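Local structure of beta-methylmalyl-CoA dehydratase (Chloroflexus aurantiacus, 4E3E) at residues Leu39-Phe44 and Leu256-Phe262; Asp209-Glu215 and Phe284-Tyr290; Ala190-Leu195 and Leu265-Leu269. The protein catalyses the reversible dehydration of beta-methylmalyl-CoA to mesaconyl-CoA, a step of the glyoxylate assimilation cycle. All blocks are in the same frame, centred on the assembly; numbering follows the deposited sequence.

Contact 1: Leu39-Phe44 and Leu256-Phe262; sequences LYGSRF and LARSLSF
Ser259 OG donates to Tyr40 O over 2.7 Å, reaching the oxygen from well above the carbonyl plane rather than along a lone pair. The acceptor belongs to the last turn of helix 30-40, and Gly41, with positive phi, takes the chain out of that helix, so a side chain of helix 250-265 meets the point where the other helix ends. At the same serine, a water accepts from Arg43 N and donates to Ser259 O at 2.7 Å, a second polar link between loop and helix.

Beyond it the contact becomes aromatic. Phe44, at the N-cap position of the next helix, has its ring covered on both faces. Over one lies the guanidinium of Arg258, with CZ 3.6 Å from the Phe44 centroid and the planes only 14° apart, a stacked cation-pi pair. The bend of the Arg258 chain at chi2 (66°) folds the group back over the ring, and NH1 is also held by Ala268 O. Against the opposite face comes the edge of the Phe262 ring, T-shaped, with centroids 5.2 Å apart and planes at 83°. Ser261 OG stands at the Phe44 rim, 3.7 Å from CZ. Phe262 in turn receives Arg43 CB over its face, 3.7 Å from the centroid, while the Arg43 guanidinium is tilted against the ring and has CD2 of Phe262 over its centre. At the far end Tyr40 CD1 packs 3.7 Å from Leu256 CD2, and Tyr40 OH bonds to His252.

Ser42 lies beside Asp64, a substrate-binding position by similarity. The stack on Phe44 and the bond to Ala268 O together probably offset the cost of burying the Arg258 charge.

Contact 2: Asp209-Glu215 and Phe284-Tyr290; sequences DGVTIEE and FAGDTIY
An antiparallel ladder joins the end of strand 204-212, through Val211 and Thr212, to the start of strand 288-300, through Ile289 and Thr288. Val211 and Ile289 form the hydrogen-bonded pair: Ile289 N donates to Val211 O at 2.7 Å, almost straight at 170°, and Val211 N returns a bond to Ile289 O. Thr212 and Thr288 are the non-hydrogen-bonded pair, and their OG1 atoms lie 2.8 Å apart on one face of the sheet; Thr212 OG1 has hydrogen bonds with Phe233 O and Leu235 N of the second subunit.

Past the strand the ladder runs into a type II turn from Phe284 to Asp287. Ile213 N donates to Asp287 O at 168°, and Gly286 N donates to Ile213 O over 2.7 Å. Consistent with the double hot-dog fold of this family, the ladder lies at one margin of a long antiparallel sheet, where strand 204-212 is the outermost strand within the chain. On the face that meets helix 250-265, Ile213 CD1 packs 3.7 Å from Ile289 CG1. A water donates to Glu215 OE2 and accepts from Ala285 N at 2.9 Å.

At the other end the Tyr290 ring lies over Gly210, whose CA is 3.8 Å from the ring centroid and 21° off its normal, a CH-pi contact; a CB on Gly210 would clash with the ring. Tyr290 OH bonds to Asn234 of the second subunit. Replacing Tyr290 by an alanine would probably uncover the Gly210 backbone and leave that asparagine without its hydroxyl mate. Asp287 OD2 accepts from Phe284 N at 2.8 Å, from above the carboxylate plane, and also forms a salt bridge with Lys318.

Contact 3: Ala190-Leu195 and Leu265-Leu269; sequences AGSNYL and LANAL
Asn267 is the most deeply covered residue where Ala266 and Asn267 meet the loop Ala190-Leu195. Its side chain enters the curve of that loop: CB lies 3.6 Å from Tyr194 O, and Leu195 CD2 lies 4.0 Å from Asn267 CG. Beside it Ala266 CB fits against Ser192 CB at 3.8 Å, with the carbonyl of Ala190 close by. Ala190 itself faces Asn267, and Met348 of strand 338-349 also packs on Asn267.

The two segments are both non-repetitive links. Leu265-Ala268 is a type I turn that carries the chain from helix 250-265 toward strand 270-278, closed by Ala268 N to Leu265 O; its last residue, Ala268, is the centre of an inverse gamma turn. On the other side Gly191 leaves helix 187-190 with positive phi, in a conformation that would jam a CB against the preceding carbonyl. An ST turn follows: Ser192 OG, anti to its backbone N at chi1 179°, accepts from Tyr194 N over 3.0 Å at 153°.

Two waters also bridge the segments. One water donates to both Ala190 O and Ala266 O, at 2.9 Å for the former, and so ties the helix end to the turn. Another accepts from Asn267 N and donates to Tyr194 O, 3.0 Å from that oxygen, with a weak additional approach to Ser192 OG.

The partly exposed side is looser. Gly191 contributes little area, and the ring of Tyr194 leads away from the turn, where it makes a cation-pi contact with Lys4 of the second subunit and packs on Ala3 of that subunit.

In the fold
Contact 1 is the buried one, its centre about 13 Å from that of the chain, while contacts 2 and 3 are only partly buried. Helix 250-265 connects them: contact 1 uses residues 256-262 in its second half, contact 3 the turn at its end, and contact 2 the sheet it packs on, through Leu256 and Leu260. Contacts 1 and 3 also meet where Arg258 reaches Ala268 O, whereas contacts 2 and 3 have nearest atoms about 10 Å apart. Chemistry follows place: an arginine stacked on a ring and an edge-to-face ring pair in contact 1, a backbone ladder in contact 2, small side chains and bridging waters in contact 3. All three touch the second subunit.

Contact 1: Leu39-Phe44 and Leu256-Phe262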
loop_
_atom_site.group_PDB
_atom_site.type_symbol
_atom_site.label_atom_id
_atom_site.label_comp_id
_atom_site.label_asym_id
_atom_site.label_seq_id
_atom_site.Cartn_x
_atom_site.Cartn_y
_atom_site.Cartn_z
ATOM N N LEU A 39 4.927 1.981 -4.989
ATOM C CA LEU A 39 5.014 3.425 -4.866
ATOM C C LEU A 39 5.956 4.015 -5.927
ATOM O O LEU A 39 5.755 5.153 -6.374
ATOM C CB LEU A 39 5.450 3.801 -3.445
ATOM C CG LEU A 39 4.398 3.594 -2.347
ATOM C CD1 LEU A 39 5.136 3.566 -1.005
ATOM C CD2 LEU A 39 3.380 4.738 -2.410
ATOM N N TYR A 40 6.972 3.244 -6.346
ATOM C CA TYR A 40 7.908 3.785 -7.347
ATOM C C TYR A 40 7.953 3.026 -8.671
ATOM O O TYR A 40 8.426 3.563 -9.669
ATOM C CB TYR A 40 9.316 3.974 -6.762
ATOM C CG TYR A 40 9.306 4.816 -5.504
ATOM C CD1 TYR A 40 9.222 6.208 -5.577
ATOM C CD2 TYR A 40 9.331 4.221 -4.241
ATOM C CE1 TYR A 40 9.200 6.987 -4.434
ATOM C CE2 TYR A 40 9.298 4.995 -3.082
ATOM C CZ TYR A 40 9.239 6.378 -3.188
ATOM O OH TYR A 40 9.199 7.158 -2.052
ATOM N N GLY A 41 7.468 1.787 -8.683
ATOM C CA GLY A 41 7.469 0.985 -9.904
ATOM C C GLY A 41 8.856 0.537 -10.346
ATOM O O GLY A 41 9.069 0.288 -11.524
ATOM N N SER A 42 9.805 0.411 -9.416
ATOM C CA SER A 42 11.158 0.067 -9.817
ATOM C C SER A 42 11.192 -1.326 -10.467
ATOM O O SER A 42 10.642 -2.292 -9.929
ATOM C CB SER A 42 12.134 0.149 -8.644
ATOM O OG SER A 42 13.289 -0.631 -8.904
ATOM N N ARG A 43 11.821 -1.413 -11.635
ATOM C CA ARG A 43 11.895 -2.690 -12.357
ATOM C C ARG A 43 13.255 -3.383 -12.290
ATOM O O ARG A 43 13.453 -4.387 -12.965
ATOM C CB ARG A 43 11.470 -2.519 -13.815
ATOM C CG ARG A 43 9.975 -2.314 -13.993
ATOM C CD ARG A 43 9.612 -2.461 -15.456
ATOM N NE ARG A 43 9.920 -1.228 -16.173
ATOM C CZ ARG A 43 10.335 -1.173 -17.436
ATOM N NH1 ARG A 43 10.506 -2.291 -18.131
ATOM N NH2 ARG A 43 10.587 0.005 -17.995
ATOM N N PHE A 44 14.188 -2.861 -11.484
ATOM C CA PHE A 44 15.522 -3.472 -11.382
ATOM C C PHE A 44 15.423 -4.917 -10.944
ATOM O O PHE A 44 14.749 -5.233 -9.956
ATOM C CB PHE A 44 16.448 -2.653 -10.474
ATOM C CG PHE A 44 16.848 -1.346 -11.095
ATOM C CD1 PHE A 44 17.890 -1.298 -12.023
ATOM C CD2 PHE A 44 16.121 -0.182 -10.833
ATOM C CE1 PHE A 44 18.234 -0.100 -12.642
ATOM C CE2 PHE A 44 16.462 1.020 -11.445
ATOM C CZ PHE A 44 17.521 1.063 -12.355
ATOM N N LEU A 256 11.874 8.050 -7.212
ATOM C CA LEU A 256 11.262 8.112 -8.515
ATOM C C LEU A 256 12.312 8.190 -9.644
ATOM O O LEU A 256 12.213 7.463 -10.642
ATOM C CB LEU A 256 10.303 9.330 -8.604
ATOM C CG LEU A 256 8.963 9.220 -7.829
ATOM C CD1 LEU A 256 8.259 10.568 -7.758
ATOM C CD2 LEU A 256 8.021 8.187 -8.451
ATOM N N ALA A 257 13.301 9.079 -9.485
ATOM C CA ALA A 257 14.361 9.247 -10.480
ATOM C C ALA A 257 15.082 7.933 -10.721
ATOM O O ALA A 257 15.344 7.556 -11.876
ATOM C CB ALA A 257 15.343 10.338 -10.056
ATOM N N ARG A 258 15.399 7.223 -9.639
ATOM C CA ARG A 258 16.063 5.941 -9.768
ATOM C C ARG A 258 15.179 4.964 -10.553
ATOM O O ARG A 258 15.662 4.273 -11.471
ATOM C CB ARG A 258 16.437 5.397 -8.383
ATOM C CG ARG A 258 16.872 3.926 -8.326
ATOM C CD ARG A 258 18.178 3.569 -9.044
ATOM N NE ARG A 258 18.541 2.185 -8.683
ATOM C CZ ARG A 258 19.397 1.408 -9.339
ATOM N NH1 ARG A 258 20.047 1.853 -10.428
ATOM N NH2 ARG A 258 19.617 0.174 -8.894
ATOM N N SER A 259 13.886 4.914 -10.207
ATOM C CA SER A 259 12.960 4.048 -10.916
ATOM C C SER A 259 12.919 4.391 -12.412
ATOM O O SER A 259 13.088 3.512 -13.249
ATOM C CB SER A 259 11.567 4.135 -10.307
ATOM O OG SER A 259 10.725 3.233 -10.989
ATOM N N LEU A 260 12.727 5.668 -12.742
ATOM C CA LEU A 260 12.727 6.120 -14.130
ATOM C C LEU A 260 14.030 5.806 -14.870
ATOM O O LEU A 260 14.018 5.507 -16.074
ATOM C CB LEU A 260 12.517 7.634 -14.171
ATOM C CG LEU A 260 11.181 8.194 -13.696
ATOM C CD1 LEU A 260 11.262 9.710 -13.612
ATOM C CD2 LEU A 260 10.036 7.745 -14.598
ATOM N N SER A 261 15.155 5.889 -14.156
ATOM C CA SER A 261 16.466 5.591 -14.736
ATOM C C SER A 261 16.578 4.159 -15.296
ATOM O O SER A 261 17.464 3.898 -16.125
ATOM C CB SER A 261 17.600 5.861 -13.736
ATOM O OG SER A 261 17.824 4.728 -12.899
ATOM N N PHE A 262 15.691 3.249 -14.860
ATOM C CA PHE A 262 15.644 1.880 -15.428
ATOM C C PHE A 262 15.603 1.917 -16.958
ATOM O O PHE A 262 16.190 1.062 -17.621
ATOM C CB PHE A 262 14.448 1.060 -14.922
ATOM C CG PHE A 262 14.444 -0.392 -15.429
ATOM C CD1 PHE A 262 15.175 -1.380 -14.778
ATOM C CD2 PHE A 262 13.730 -0.745 -16.573
ATOM C CE1 PHE A 262 15.189 -2.688 -15.241
ATOM C CE2 PHE A 262 13.736 -2.049 -17.051
ATOM C CZ PHE A 262 14.465 -3.028 -16.382
HETATM O O HOH W 1 11.698 1.180 -13.059
#

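Contact 2: Asp209-Glu215 and Phe284-Tyr290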
loop_
_atom_site.group_PDB
_atom_site.type_symbol
_atom_site.label_atom_id
_atom_site.label_comp_id
_atom_site.label_asym_id
_atom_site.label_seq_id
_atom_site.Cartn_x
_atom_site.Cartn_y
_atom_site.Cartn_z
ATOM N N ASP A 209 10.231 8.730 -19.649
ATOM C CA ASP A 209 8.957 8.674 -18.921
ATOM C C ASP A 209 8.777 9.810 -17.902
ATOM O O ASP A 209 9.731 10.251 -17.254
ATOM C CB ASP A 209 8.792 7.322 -18.208
ATOM C CG ASP A 209 8.853 6.135 -19.162
ATOM O OD1 ASP A 209 9.960 5.774 -19.635
ATOM O OD2 ASP A 209 7.788 5.541 -19.424
ATOM N N GLY A 210 7.538 10.262 -17.752
ATOM C CA GLY A 210 7.171 11.192 -16.687
ATOM C C GLY A 210 6.088 10.598 -15.800
ATOM O O GLY A 210 5.179 9.932 -16.299
ATOM N N VAL A 211 6.180 10.839 -14.488
ATOM C CA VAL A 211 5.187 10.317 -13.536
ATOM C C VAL A 211 4.679 11.407 -12.603
ATOM O O VAL A 211 5.466 12.199 -12.050
ATOM C CB VAL A 211 5.697 9.096 -12.723
ATOM C CG1 VAL A 211 5.991 7.929 -13.657
ATOM C CG2 VAL A 211 6.917 9.439 -11.859
ATOM N N THR A 212 3.359 11.450 -12.436
ATOM C CA THR A 212 2.728 12.492 -11.627
ATOM C C THR A 212 2.594 12.045 -10.169
ATOM O O THR A 212 2.165 10.924 -9.895
ATOM C CB THR A 212 1.368 12.877 -12.220
ATOM O OG1 THR A 212 1.563 13.233 -13.587
ATOM C CG2 THR A 212 0.731 14.057 -11.482
ATOM N N ILE A 213 2.982 12.935 -9.251
ATOM C CA ILE A 213 2.916 12.693 -7.807
ATOM C C ILE A 213 1.516 12.958 -7.266
ATOM O O ILE A 213 0.944 14.015 -7.514
ATOM C CB ILE A 213 3.949 13.566 -7.058
ATOM C CG1 ILE A 213 5.366 13.244 -7.553
ATOM C CG2 ILE A 213 3.842 13.404 -5.539
ATOM C CD1 ILE A 213 6.445 14.115 -6.953
ATOM N N GLU A 214 0.974 11.988 -6.528
ATOM C CA GLU A 214 -0.306 12.174 -5.820
ATOM C C GLU A 214 -0.031 12.425 -4.328
ATOM O O GLU A 214 0.989 11.973 -3.808
ATOM C CB GLU A 214 -1.221 10.944 -6.021
ATOM C CG GLU A 214 -1.708 10.744 -7.455
ATOM C CD GLU A 214 -2.495 11.956 -7.975
ATOM O OE1 GLU A 214 -3.394 12.451 -7.258
ATOM O OE2 GLU A 214 -2.234 12.422 -9.111
ATOM N N GLU A 215 -0.919 13.145 -3.642
ATOM C CA GLU A 215 -0.739 13.375 -2.193
ATOM C C GLU A 215 -0.640 12.071 -1.401
ATOM O O GLU A 215 0.260 11.920 -0.558
ATOM C CB GLU A 215 -1.857 14.239 -1.610
ATOM C CG GLU A 215 -1.924 15.662 -2.158
ATOM C CD GLU A 215 -0.844 16.591 -1.595
ATOM O OE1 GLU A 215 0.068 16.151 -0.837
ATOM O OE2 GLU A 215 -0.907 17.775 -1.927
ATOM N N PHE A 284 5.806 18.998 -5.488
ATOM C CA PHE A 284 4.456 19.027 -4.934
ATOM C C PHE A 284 3.597 17.998 -5.640
ATOM O O PHE A 284 3.904 17.629 -6.775
ATOM C CB PHE A 284 3.854 20.409 -5.163
ATOM C CG PHE A 284 4.690 21.527 -4.606
ATOM C CD1 PHE A 284 4.677 21.810 -3.246
ATOM C CD2 PHE A 284 5.502 22.292 -5.446
ATOM C CE1 PHE A 284 5.451 22.841 -2.727
ATOM C CE2 PHE A 284 6.285 23.319 -4.936
ATOM C CZ PHE A 284 6.251 23.597 -3.568
ATOM N N ALA A 285 2.535 17.522 -4.972
ATOM C CA ALA A 285 1.535 16.660 -5.622
ATOM C C ALA A 285 1.018 17.401 -6.829
ATOM O O ALA A 285 0.850 18.624 -6.759
ATOM C CB ALA A 285 0.395 16.340 -4.674
ATOM N N GLY A 286 0.820 16.690 -7.942
ATOM C CA GLY A 286 0.432 17.352 -9.191
ATOM C C GLY A 286 1.592 17.667 -10.131
ATOM O O GLY A 286 1.387 17.963 -11.318
ATOM N N ASP A 287 2.811 17.658 -9.605
ATOM C CA ASP A 287 3.988 17.785 -10.444
ATOM C C ASP A 287 4.266 16.475 -11.151
ATOM O O ASP A 287 4.162 15.391 -10.553
ATOM C CB ASP A 287 5.209 18.181 -9.611
ATOM C CG ASP A 287 5.140 19.630 -9.108
ATOM O OD1 ASP A 287 4.359 20.442 -9.650
ATOM O OD2 ASP A 287 5.886 19.965 -8.162
ATOM N N THR A 288 4.650 16.559 -12.419
ATOM C CA THR A 288 5.112 15.349 -13.137
ATOM C C THR A 288 6.640 15.291 -13.201
ATOM O O THR A 288 7.278 16.199 -13.730
ATOM C CB THR A 288 4.496 15.292 -14.546
ATOM O OG1 THR A 288 3.073 15.388 -14.421
ATOM C CG2 THR A 288 4.857 13.995 -15.274
ATOM N N ILE A 289 7.219 14.207 -12.675
ATOM C CA ILE A 289 8.658 14.096 -12.553
ATOM C C ILE A 289 9.236 13.348 -13.760
ATOM O O ILE A 289 8.752 12.256 -14.121
ATOM C CB ILE A 289 9.070 13.335 -11.259
ATOM C CG1 ILE A 289 8.542 14.048 -9.990
ATOM C CG2 ILE A 289 10.584 13.171 -11.195
ATOM C CD1 ILE A 289 8.804 15.566 -9.939
ATOM N N TYR A 290 10.267 13.944 -14.365
ATOM C CA TYR A 290 11.062 13.318 -15.421
ATOM C C TYR A 290 12.501 13.248 -14.951
ATOM O O TYR A 290 12.881 13.936 -14.004
ATOM C CB TYR A 290 11.050 14.185 -16.661
ATOM C CG TYR A 290 9.722 14.326 -17.337
ATOM C CD1 TYR A 290 8.812 15.319 -16.944
ATOM C CD2 TYR A 290 9.388 13.502 -18.412
ATOM C CE1 TYR A 290 7.594 15.470 -17.596
ATOM C CE2 TYR A 290 8.178 13.644 -19.073
ATOM C CZ TYR A 290 7.286 14.621 -18.659
ATOM O OH TYR A 290 6.100 14.747 -19.323
HETATM O O HOH W 2 1.657 18.656 -2.488
#

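Contact 3: Ala190-Leu195 and Leu265-Leu269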
loop_
_atom_site.group_PDB
_atom_site.type_symbol
_atom_site.label_atom_id
_atom_site.label_comp_id
_atom_site.label_asym_id
_atom_site.label_seq_id
_atom_site.Cartn_x
_atom_site.Cartn_y
_atom_site.Cartn_z
ATOM N N ALA A 190 17.249 -9.036 -17.151
ATOM C CA ALA A 190 17.728 -7.789 -16.574
ATOM C C ALA A 190 17.070 -6.595 -17.268
ATOM O O ALA A 190 16.716 -5.622 -16.620
ATOM C CB ALA A 190 19.236 -7.690 -16.659
ATOM N N GLY A 191 16.909 -6.686 -18.586
ATOM C CA GLY A 191 16.204 -5.663 -19.331
ATOM C C GLY A 191 17.052 -4.849 -20.293
ATOM O O GLY A 191 16.550 -3.912 -20.907
ATOM N N SER A 192 18.329 -5.186 -20.434
ATOM C CA SER A 192 19.183 -4.475 -21.388
ATOM C C SER A 192 20.370 -5.310 -21.815
ATOM O O SER A 192 20.858 -6.149 -21.054
ATOM C CB SER A 192 19.674 -3.137 -20.809
ATOM O OG SER A 192 20.510 -2.456 -21.730
ATOM N N ASN A 193 20.819 -5.077 -23.045
ATOM C CA ASN A 193 22.061 -5.655 -23.549
ATOM C C ASN A 193 23.287 -4.818 -23.206
ATOM O O ASN A 193 24.405 -5.317 -23.268
ATOM C CB ASN A 193 21.980 -5.877 -25.062
ATOM C CG ASN A 193 20.954 -6.925 -25.432
ATOM O OD1 ASN A 193 20.839 -7.958 -24.767
ATOM N ND2 ASN A 193 20.192 -6.662 -26.488
ATOM N N TYR A 194 23.066 -3.561 -22.820
ATOM C CA TYR A 194 24.148 -2.641 -22.486
ATOM C C TYR A 194 24.783 -2.944 -21.133
ATOM O O TYR A 194 24.125 -2.913 -20.097
ATOM C CB TYR A 194 23.659 -1.186 -22.562
ATOM C CG TYR A 194 23.288 -0.769 -23.974
ATOM C CD1 TYR A 194 24.277 -0.536 -24.936
ATOM C CD2 TYR A 194 21.957 -0.619 -24.354
ATOM C CE1 TYR A 194 23.949 -0.159 -26.234
ATOM C CE2 TYR A 194 21.621 -0.244 -25.653
ATOM C CZ TYR A 194 22.619 -0.018 -26.585
ATOM O OH TYR A 194 22.290 0.353 -27.868
ATOM N N LEU A 195 26.078 -3.232 -21.162
ATOM C CA LEU A 195 26.841 -3.527 -19.950
ATOM C C LEU A 195 27.816 -2.384 -19.637
ATOM O O LEU A 195 27.855 -1.371 -20.346
ATOM C CB LEU A 195 27.553 -4.889 -20.077
ATOM C CG LEU A 195 26.615 -6.091 -20.198
ATOM C CD1 LEU A 195 27.391 -7.385 -20.457
ATOM C CD2 LEU A 195 25.743 -6.231 -18.952
ATOM N N LEU A 265 19.386 2.648 -17.877
ATOM C CA LEU A 265 20.400 2.143 -16.946
ATOM C C LEU A 265 19.973 0.824 -16.287
ATOM O O LEU A 265 20.278 0.589 -15.122
ATOM C CB LEU A 265 20.724 3.211 -15.885
ATOM C CG LEU A 265 21.563 4.398 -16.375
ATOM C CD1 LEU A 265 21.456 5.583 -15.433
ATOM C CD2 LEU A 265 23.024 3.986 -16.593
ATOM N N ALA A 266 19.282 -0.035 -17.040
ATOM C CA ALA A 266 18.712 -1.276 -16.500
ATOM C C ALA A 266 19.733 -2.196 -15.811
ATOM O O ALA A 266 19.398 -2.858 -14.830
ATOM C CB ALA A 266 17.965 -2.039 -17.590
ATOM N N ASN A 267 20.971 -2.237 -16.306
ATOM C CA ASN A 267 21.979 -3.117 -15.685
ATOM C C ASN A 267 22.717 -2.490 -14.503
ATOM O O ASN A 267 23.596 -3.132 -13.907
ATOM C CB ASN A 267 22.949 -3.692 -16.737
ATOM C CG ASN A 267 22.302 -4.786 -17.570
ATOM O OD1 ASN A 267 22.358 -4.766 -18.804
ATOM N ND2 ASN A 267 21.668 -5.736 -16.898
ATOM N N ALA A 268 22.351 -1.244 -14.154
ATOM C CA ALA A 268 22.860 -0.610 -12.934
ATOM C C ALA A 268 22.137 -1.250 -11.753
ATOM O O ALA A 268 21.208 -0.668 -11.177
ATOM C CB ALA A 268 22.647 0.898 -12.959
ATOM N N LEU A 269 22.581 -2.447 -11.394
ATOM C CA LEU A 269 21.782 -3.332 -10.549
ATOM C C LEU A 269 21.485 -2.806 -9.155
ATOM O O LEU A 269 20.414 -3.096 -8.593
ATOM C CB LEU A 269 22.423 -4.708 -10.462
ATOM C CG LEU A 269 22.251 -5.526 -11.745
ATOM C CD1 LEU A 269 22.746 -6.925 -11.459
ATOM C CD2 LEU A 269 20.801 -5.521 -12.281
HETATM O O HOH W 3 17.681 -4.922 -13.977
HETATM O O HOH W 4 22.045 -1.182 -18.874
#